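Local coordinates for protein ORF59 (Human herpesvirus 8, PDB 3HSL) that acts as the processivity subunit of the viral DNA polymerase in lytic replication, probably as a sliding clamp that keeps the polymerase on its template, at residues A[194-199]-A[209-214]. Residues are numbered along the deposited sequence; the frame is centred on the assembly and turned at random.
Sequences QTVTVS and FSLGGV
Val198 lays both of its methyl groups obliquely against the CD1-CE1 side of the Phe209 ring, CG1 coming to 3.6 Å from CE1 and CG2 to 4.0 Å from CD1. The two residues form a non-hydrogen-bonded antiparallel pair, and their side chains run side by side, pointing the same way. One step along, Thr197 and Ser210 form the hydrogen-bonded pair, each amide N giving a bond of 2.9 Å to the carbonyl O of the other. Their side chains emerge on the opposite face, where Thr197 OG1 rests against Ser210 CB at 3.4 Å. Val196 returns to the Phe209 face, and its CG2 meets Leu211 CD1 at 3.9 Å. The other branch of Leu211, CD2, lies beside the side chain of Gln194, which crosses it at about a right angle where the regular pairing ends. Beyond Leu211 the chain reverses through a type II' turn, with Gly212 at positive phi, into strand 214-222. Helix 175-186 covers Phe209 through Leu181 and Trp184, Trp276 and Leu274 of strand 270-276 pack on Val198 and Phe209 respectively, and Leu254, at the start of helix 254-263, packs on Val196 and Leu211. This alternation of an apolar face buried against helices and strand 270-276 with a hydroxyl-bearing, partly exposed face characterises an amphipathic beta hairpin, here strands 195-201 and 206-211 of a fold in the DNA clamp clan.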
# COMPACT_ATOMS: atom_id res chain seq x y z
N GLN A 194 13.49 -19.83 -17.74
CA GLN A 194 14.44 -20.71 -18.38
C GLN A 194 15.68 -20.74 -17.51
O GLN A 194 15.82 -19.92 -16.60
CB GLN A 194 14.81 -20.14 -19.75
CG GLN A 194 13.62 -19.65 -20.57
CD GLN A 194 14.01 -19.19 -21.96
OE1 GLN A 194 13.81 -18.03 -22.31
NE2 GLN A 194 14.58 -20.09 -22.76
N THR A 195 16.58 -21.68 -17.76
CA THR A 195 17.79 -21.72 -16.97
C THR A 195 18.86 -21.08 -17.87
O THR A 195 18.93 -21.39 -19.06
CB THR A 195 18.21 -23.16 -16.55
OG1 THR A 195 19.02 -23.76 -17.55
CG2 THR A 195 17.01 -24.04 -16.19
N VAL A 196 19.67 -20.18 -17.32
CA VAL A 196 20.72 -19.55 -18.10
C VAL A 196 22.01 -20.13 -17.58
O VAL A 196 22.20 -20.22 -16.37
CB VAL A 196 20.85 -18.06 -17.81
CG1 VAL A 196 21.62 -17.40 -18.94
CG2 VAL A 196 19.50 -17.42 -17.71
N THR A 197 22.91 -20.54 -18.47
CA THR A 197 24.16 -21.06 -17.98
C THR A 197 25.12 -19.86 -18.13
O THR A 197 25.13 -19.22 -19.17
CB THR A 197 24.64 -22.31 -18.70
OG1 THR A 197 25.22 -21.95 -19.95
CG2 THR A 197 23.50 -23.30 -18.92
N VAL A 198 25.90 -19.58 -17.10
CA VAL A 198 26.87 -18.48 -17.06
C VAL A 198 28.20 -19.18 -16.87
O VAL A 198 28.36 -19.94 -15.94
CB VAL A 198 26.63 -17.61 -15.83
CG1 VAL A 198 27.45 -16.32 -15.89
CG2 VAL A 198 25.14 -17.23 -15.70
N SER A 199 29.18 -18.94 -17.73
CA SER A 199 30.45 -19.62 -17.53
C SER A 199 31.60 -18.65 -17.63
O SER A 199 31.44 -17.56 -18.17
CB SER A 199 30.63 -20.79 -18.51
OG SER A 199 30.65 -20.33 -19.83
N PHE A 209 27.04 -15.89 -21.51
CA PHE A 209 25.67 -16.11 -21.03
C PHE A 209 25.00 -16.91 -22.13
O PHE A 209 24.92 -16.47 -23.26
CB PHE A 209 24.98 -14.78 -20.71
CG PHE A 209 25.63 -14.03 -19.56
CD1 PHE A 209 25.09 -14.10 -18.26
CD2 PHE A 209 26.77 -13.26 -19.76
CE1 PHE A 209 25.68 -13.41 -17.18
CE2 PHE A 209 27.38 -12.56 -18.68
CZ PHE A 209 26.83 -12.64 -17.39
N SER A 210 24.54 -18.10 -21.77
CA SER A 210 23.92 -19.03 -22.71
C SER A 210 22.53 -19.44 -22.31
O SER A 210 22.28 -19.91 -21.19
CB SER A 210 24.80 -20.27 -22.89
OG SER A 210 24.18 -21.20 -23.75
N LEU A 211 21.61 -19.26 -23.25
CA LEU A 211 20.23 -19.54 -22.96
C LEU A 211 19.49 -19.98 -24.22
O LEU A 211 19.72 -19.43 -25.31
CB LEU A 211 19.66 -18.25 -22.39
CG LEU A 211 18.38 -18.14 -21.58
CD1 LEU A 211 18.25 -16.67 -21.30
CD2 LEU A 211 17.18 -18.63 -22.34
N GLY A 212 18.61 -20.96 -24.09
CA GLY A 212 17.88 -21.46 -25.25
C GLY A 212 19.00 -21.81 -26.20
O GLY A 212 19.85 -22.65 -25.88
N GLY A 213 19.00 -21.17 -27.37
CA GLY A 213 20.04 -21.41 -28.38
C GLY A 213 20.84 -20.18 -28.77
O GLY A 213 21.36 -20.11 -29.88
N VAL A 214 20.93 -19.20 -27.88
CA VAL A 214 21.67 -17.95 -28.14
C VAL A 214 22.64 -17.64 -27.01
O VAL A 214 22.40 -17.99 -25.86
CB VAL A 214 20.73 -16.73 -28.35
CG1 VAL A 214 20.03 -16.80 -29.70
CG2 VAL A 214 19.73 -16.57 -27.19